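Local coordinates for protein LipS lipolytic enzyme (Unidentified, PDB 4FBL) that hydrolyses ester bonds of lipids as a thermostable lipase of the alpha/beta hydrolase fold, using a serine nucleophile, at the spermidine site and the interface of chains B and A. Sequence-based numbering; all coordinates share one arbitrary frame. Chains: chain A/B, LipS lipolytic enzyme.

Contact 1: the spermidine site. Residues chain A 59-62, 127-128, 178-181, 189, 231, 259-260. With SPD (spermidine), chain C.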
loop_
_atom_site.group_PDB
_atom_site.type_symbol
_atom_site.label_atom_id
_atom_site.label_comp_id
_atom_site.label_asym_id
_atom_site.label_seq_id
_atom_site.Cartn_x
_atom_site.Cartn_y
_atom_site.Cartn_z
ATOM N N GLY A 59 9.869 -0.773 -14.692
ATOM C CA GLY A 59 9.561 -0.434 -13.299
ATOM C C GLY A 59 9.741 1.052 -12.992
ATOM O O GLY A 59 9.859 1.880 -13.912
ATOM N N PHE A 60 9.700 1.345 -11.676
ATOM C CA PHE A 60 9.576 2.713 -11.084
ATOM C C PHE A 60 10.910 3.457 -11.305
ATOM O O PHE A 60 11.929 2.958 -10.881
ATOM C CB PHE A 60 9.366 2.457 -9.578
ATOM C CG PHE A 60 9.163 3.671 -8.758
ATOM C CD1 PHE A 60 7.916 4.320 -8.743
ATOM C CD2 PHE A 60 10.199 4.088 -7.890
ATOM C CE1 PHE A 60 7.690 5.437 -7.857
ATOM C CE2 PHE A 60 10.030 5.232 -7.035
ATOM C CZ PHE A 60 8.801 5.912 -7.027
ATOM N N THR A 61 10.841 4.656 -11.855
ATOM C CA THR A 61 11.949 5.514 -12.359
ATOM C C THR A 61 12.709 4.922 -13.548
ATOM O O THR A 61 13.624 5.571 -14.078
ATOM C CB THR A 61 13.095 5.932 -11.351
ATOM O OG1 THR A 61 13.931 4.807 -11.148
ATOM C CG2 THR A 61 12.556 6.567 -10.059
ATOM N N GLY A 62 12.275 3.762 -14.036
ATOM C CA GLY A 62 12.927 3.192 -15.225
ATOM C C GLY A 62 12.197 3.543 -16.478
ATOM O O GLY A 62 11.480 4.534 -16.573
ATOM N N LEU A 127 9.443 -6.077 -14.811
ATOM C CA LEU A 127 10.572 -6.020 -13.856
ATOM C C LEU A 127 10.202 -5.091 -12.668
ATOM O O LEU A 127 9.795 -3.946 -12.895
ATOM C CB LEU A 127 11.815 -5.390 -14.554
ATOM C CG LEU A 127 13.062 -5.083 -13.649
ATOM C CD1 LEU A 127 13.637 -6.364 -13.015
ATOM C CD2 LEU A 127 14.152 -4.199 -14.428
ATOM N N SER A 128 10.444 -5.572 -11.435
ATOM C CA SER A 128 10.291 -4.698 -10.194
ATOM C C SER A 128 8.859 -4.188 -10.027
ATOM O O SER A 128 8.009 -5.004 -9.880
ATOM C CB SER A 128 11.248 -3.501 -10.211
ATOM O OG SER A 128 12.537 -3.945 -9.827
ATOM N N ILE A 178 17.697 5.084 -8.012
ATOM C CA ILE A 178 17.787 3.665 -7.648
ATOM C C ILE A 178 18.467 2.821 -8.790
ATOM O O ILE A 178 19.032 1.733 -8.506
ATOM C CB ILE A 178 16.431 3.045 -7.038
ATOM C CG1 ILE A 178 15.212 3.218 -7.990
ATOM C CG2 ILE A 178 16.167 3.585 -5.563
ATOM C CD1 ILE A 178 14.049 2.215 -7.730
ATOM N N GLY A 179 18.462 3.388 -10.021
ATOM C CA GLY A 179 19.028 2.799 -11.265
ATOM C C GLY A 179 20.407 2.112 -11.264
ATOM O O GLY A 179 21.375 2.504 -10.531
ATOM N N SER A 180 20.478 1.070 -12.107
ATOM C CA SER A 180 21.678 0.215 -12.290
ATOM C C SER A 180 22.285 -0.483 -11.024
ATOM O O SER A 180 23.419 -0.209 -10.646
ATOM C CB SER A 180 22.733 1.001 -13.066
ATOM O OG SER A 180 22.156 1.949 -13.977
ATOM N N ASP A 181 21.529 -1.338 -10.342
ATOM C CA ASP A 181 22.097 -2.360 -9.489
ATOM C C ASP A 181 22.265 -3.585 -10.469
ATOM O O ASP A 181 21.288 -4.344 -10.676
ATOM C CB ASP A 181 21.151 -2.727 -8.313
ATOM C CG ASP A 181 21.620 -3.943 -7.551
ATOM O OD1 ASP A 181 22.843 -4.040 -7.368
ATOM O OD2 ASP A 181 20.833 -4.854 -7.139
ATOM N N GLU A 189 21.906 1.466 -17.353
ATOM C CA GLU A 189 20.439 1.470 -17.489
ATOM C C GLU A 189 19.962 2.855 -17.758
ATOM O O GLU A 189 20.437 3.769 -17.163
ATOM C CB GLU A 189 19.781 0.989 -16.199
ATOM C CG GLU A 189 18.242 1.028 -16.287
ATOM C CD GLU A 189 17.488 0.682 -14.954
ATOM O OE1 GLU A 189 18.094 0.493 -13.837
ATOM O OE2 GLU A 189 16.247 0.592 -15.069
ATOM N N VAL A 231 18.067 -3.966 -4.370
ATOM C CA VAL A 231 16.932 -3.027 -4.499
ATOM C C VAL A 231 15.643 -3.602 -3.856
ATOM O O VAL A 231 15.053 -2.966 -3.013
ATOM C CB VAL A 231 16.780 -2.617 -5.932
ATOM C CG1 VAL A 231 15.669 -1.549 -6.095
ATOM C CG2 VAL A 231 18.083 -2.005 -6.364
ATOM N N HIS A 259 19.841 -6.601 -9.487
ATOM C CA HIS A 259 18.420 -6.219 -9.582
ATOM C C HIS A 259 17.924 -6.120 -11.005
ATOM O O HIS A 259 16.801 -6.622 -11.311
ATOM C CB HIS A 259 18.100 -4.887 -8.904
ATOM C CG HIS A 259 16.643 -4.589 -8.921
ATOM N ND1 HIS A 259 15.733 -5.495 -8.445
ATOM C CD2 HIS A 259 15.930 -3.575 -9.477
ATOM C CE1 HIS A 259 14.506 -5.033 -8.660
ATOM N NE2 HIS A 259 14.596 -3.869 -9.283
ATOM N N VAL A 260 18.710 -5.447 -11.872
ATOM C CA VAL A 260 18.250 -5.145 -13.218
ATOM C C VAL A 260 18.662 -6.318 -14.119
ATOM O O VAL A 260 19.469 -6.146 -15.107
ATOM C CB VAL A 260 18.773 -3.810 -13.734
ATOM C CG1 VAL A 260 18.076 -3.357 -15.044
ATOM C CG2 VAL A 260 18.557 -2.701 -12.699
HETATM N N1 SPD C . 19.048 -1.262 -9.522
HETATM C C2 SPD C . 18.339 -0.291 -10.270
HETATM C C3 SPD C . 16.835 -0.715 -10.442
HETATM C C4 SPD C . 16.278 -0.103 -11.717
HETATM C C5 SPD C . 15.644 1.274 -11.484
HETATM N N6 SPD C . 14.487 1.338 -12.361
HETATM C C7 SPD C . 14.142 0.214 -13.193
HETATM C C8 SPD C . 13.416 -0.930 -12.462
HETATM C C9 SPD C . 13.328 -0.828 -10.931
HETATM N N10 SPD C . 13.753 -2.089 -10.349
#
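This is the active-site pocket of an alpha/beta hydrolase, with spermidine almost wholly buried in it. A:Ser128, the nucleophile, sits at the tight turn after strand 121-127, in a Gly-Leu-Ser-Met-Gly form of the GXSXG motif. A:His259 is the catalytic histidine. The terminal amine SPD N10 is wedged between A:Ser128 OG and A:His259 NE2, modelled too close to both for either to count as a bond. A:Ser128 CB packs on SPD C9 at 3.5 Å. The chain folds back on itself, so that SPD N1 returns to within 5.4 Å of SPD N10. The central amine SPD N6 gives a weak hydrogen bond to the carbonyl A:Phe60 O, 3.4 Å away. A:Glu189 OE2 lies 3.3 Å from SPD N6, and its likely negative charge should suit an ammonium group. The other terminal amine, SPD N1, can donate to A:Ile178 O at 3.2 Å, though A:Ile178 is poorly ordered. A:Val260 CG2 touches SPD C2 at 3.4 Å.

Behind these groups, A:Ser180 positions A:Glu189, which reaches in extended (chi1 178°). A:Glu189 OE1 takes A:Ser180 N on its anti lone pair, at 3.0 Å and nearly straight (176° at H). A:His259 has CG anti to the backbone N (chi1 -175°), which turns the ring edge to A:Ser128 CB and SPD C3, in plane. A:Val231 CB lies over one face, near the rim. A:Thr61 OG1 donates to a lone pair of A:Phe60 O at 2.7 Å. Spermidine may come from purification or crystallisation.

Contact 2: the interface of chains B and A. Residues chain B 109, 113, 136, 140-141; chain A 164, 167-170.
Two copies of an alpha/beta hydrolase meet across a two-fold axis, and this patch is one part of that interface. Helices 101-118 and 129-140 of chain B receive helix 160-166 of chain A and the loop after it. The dimer may or may not persist in solution.

The tight part centres on B:Gln140. Its side chain leaves with CG anti to the backbone N, then bends at chi2 (70°). B:Gln140 NE2 donates to A:Ala164 O at 2.9 Å, on a lone pair in the carbonyl plane, with the oxygen almost in the plane of the B:Gln140 amide. The same oxygen accepts A:Asn168 ND2 at 3.2 Å, so two amides from opposite chains grip it. The other end of the amide, B:Gln140 OE1, holds water 1 at 2.5 Å. That water also bonds B:Trp136 NE1, at the indole edge, and the backbone A:Phe167 N, both at 2.9 Å. These bonds fix the amide at both ends. The indole B:Trp136 CZ2 also packs against A:Phe167 CB at 3.7 Å, the side chains crossing near a right angle. A:Pro169, the most deeply covered residue here, packs tip to tip on B:Phe141, A:Pro169 CD to B:Phe141 CZ at 3.9 Å, with the proline CG at the ring edge.

Beyond it the contact loosens. B:Arg113 stretches across obliquely, its guanidinium laid over B:Val109 CG1. B:Arg113 NH2 lies 4.0 Å from A:Pro169 CB and 4.9 Å from OD1 of the poorly ordered A:Asp170, so any attraction there is probably weak.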
loop_
_atom_site.group_PDB
_atom_site.type_symbol
_atom_site.label_atom_id
_atom_site.label_comp_id
_atom_site.label_asym_id
_atom_site.label_seq_id
_atom_site.Cartn_x
_atom_site.Cartn_y
_atom_site.Cartn_z
ATOM N N VAL B 109 -1.436 15.383 10.693
ATOM C CA VAL B 109 -0.364 16.397 10.934
ATOM C C VAL B 109 -0.964 17.690 11.484
ATOM O O VAL B 109 -0.415 18.325 12.452
ATOM C CB VAL B 109 0.494 16.624 9.634
ATOM C CG1 VAL B 109 1.471 17.832 9.806
ATOM C CG2 VAL B 109 1.262 15.323 9.247
ATOM N N ARG B 113 -0.280 19.470 15.006
ATOM C CA ARG B 113 0.148 20.891 15.190
ATOM C C ARG B 113 -0.759 21.653 16.147
ATOM O O ARG B 113 -0.298 22.447 17.038
ATOM C CB ARG B 113 0.410 21.571 13.818
ATOM C CG ARG B 113 1.641 20.852 12.979
ATOM C CD ARG B 113 1.775 21.667 11.648
ATOM N NE ARG B 113 2.238 21.084 10.350
ATOM C CZ ARG B 113 3.481 20.682 10.083
ATOM N NH1 ARG B 113 4.379 20.675 11.068
ATOM N NH2 ARG B 113 3.834 20.227 8.874
ATOM N N TRP B 136 1.482 4.936 11.932
ATOM C CA TRP B 136 2.161 5.688 10.894
ATOM C C TRP B 136 2.756 6.916 11.544
ATOM O O TRP B 136 3.924 7.205 11.296
ATOM C CB TRP B 136 1.187 6.137 9.743
ATOM C CG TRP B 136 1.807 7.241 8.905
ATOM C CD1 TRP B 136 2.762 7.061 7.899
ATOM C CD2 TRP B 136 1.575 8.676 8.970
ATOM N NE1 TRP B 136 3.151 8.304 7.377
ATOM C CE2 TRP B 136 2.443 9.290 7.998
ATOM C CE3 TRP B 136 0.773 9.513 9.790
ATOM C CZ2 TRP B 136 2.494 10.697 7.786
ATOM C CZ3 TRP B 136 0.822 10.952 9.555
ATOM C CH2 TRP B 136 1.680 11.497 8.581
ATOM N N GLN B 140 6.669 7.809 11.677
ATOM C CA GLN B 140 7.003 8.927 10.871
ATOM C C GLN B 140 7.733 9.993 11.686
ATOM O O GLN B 140 8.633 10.668 11.123
ATOM C CB GLN B 140 5.779 9.568 10.168
ATOM C CG GLN B 140 6.097 10.845 9.287
ATOM C CD GLN B 140 6.911 10.442 8.004
ATOM O OE1 GLN B 140 6.345 9.895 7.096
ATOM N NE2 GLN B 140 8.214 10.586 8.023
ATOM N N PHE B 141 7.285 10.244 12.926
ATOM C CA PHE B 141 7.845 11.321 13.755
ATOM C C PHE B 141 8.311 10.579 14.989
ATOM O O PHE B 141 7.632 10.613 16.031
ATOM C CB PHE B 141 6.772 12.357 14.106
ATOM C CG PHE B 141 6.123 12.993 12.863
ATOM C CD1 PHE B 141 4.837 12.580 12.433
ATOM C CD2 PHE B 141 6.812 13.980 12.109
ATOM C CE1 PHE B 141 4.222 13.116 11.303
ATOM C CE2 PHE B 141 6.206 14.562 10.950
ATOM C CZ PHE B 141 4.924 14.134 10.523
ATOM N N ALA A 164 9.148 6.145 5.225
ATOM C CA ALA A 164 9.171 7.500 5.855
ATOM C C ALA A 164 9.235 8.645 4.905
ATOM O O ALA A 164 9.063 9.809 5.322
ATOM C CB ALA A 164 10.360 7.649 6.919
ATOM N N PHE A 167 4.643 9.847 3.078
ATOM C CA PHE A 167 3.763 10.995 3.399
ATOM C C PHE A 167 4.400 12.071 4.277
ATOM O O PHE A 167 3.734 12.635 5.146
ATOM C CB PHE A 167 2.483 10.509 4.114
ATOM C CG PHE A 167 1.625 9.636 3.245
ATOM C CD1 PHE A 167 0.847 10.214 2.253
ATOM C CD2 PHE A 167 1.659 8.264 3.374
ATOM C CE1 PHE A 167 0.065 9.471 1.434
ATOM C CE2 PHE A 167 0.866 7.460 2.517
ATOM C CZ PHE A 167 0.068 8.061 1.551
ATOM N N ASN A 168 5.668 12.340 4.032
ATOM C CA ASN A 168 6.495 13.170 4.866
ATOM C C ASN A 168 6.310 14.609 4.477
ATOM O O ASN A 168 6.755 14.999 3.403
ATOM C CB ASN A 168 7.947 12.786 4.633
ATOM C CG ASN A 168 8.905 13.464 5.615
ATOM O OD1 ASN A 168 8.669 14.597 6.044
ATOM N ND2 ASN A 168 10.009 12.813 5.899
ATOM N N PRO A 169 5.707 15.425 5.372
ATOM C CA PRO A 169 5.527 16.850 5.050
ATOM C C PRO A 169 6.843 17.641 4.982
ATOM O O PRO A 169 6.820 18.731 4.443
ATOM C CB PRO A 169 4.672 17.370 6.218
ATOM C CG PRO A 169 5.021 16.466 7.368
ATOM C CD PRO A 169 5.558 15.158 6.821
ATOM N N ASP A 170 7.957 17.100 5.497
ATOM C CA ASP A 170 9.297 17.763 5.453
ATOM C C ASP A 170 10.312 17.144 4.477
ATOM O O ASP A 170 11.484 17.434 4.587
ATOM C CB ASP A 170 10.000 17.693 6.839
ATOM C CG ASP A 170 9.072 18.089 7.994
ATOM O OD1 ASP A 170 8.513 19.205 7.923
ATOM O OD2 ASP A 170 8.889 17.273 8.956
HETATM O O HOH W 1 5.285 8.327 5.471
#

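The centres of the C-alpha atoms of contact 1 and contact 2 lie about 26 Å apart, so the dimer patch does not line the spermidine pocket. They share no residue, but the chain joins them in two ways. Helix 129-140, which chain B brings to contact 2, begins directly after the serine that in chain A is the nucleophile of contact 1. In chain A, the loop after helix 160-166 runs through strand 174-176 to residues 178-181 of contact 1. Association could therefore steady the segment that lines the pocket, though the structure alone does not show any such coupling. By symmetry each subunit offers both surfaces.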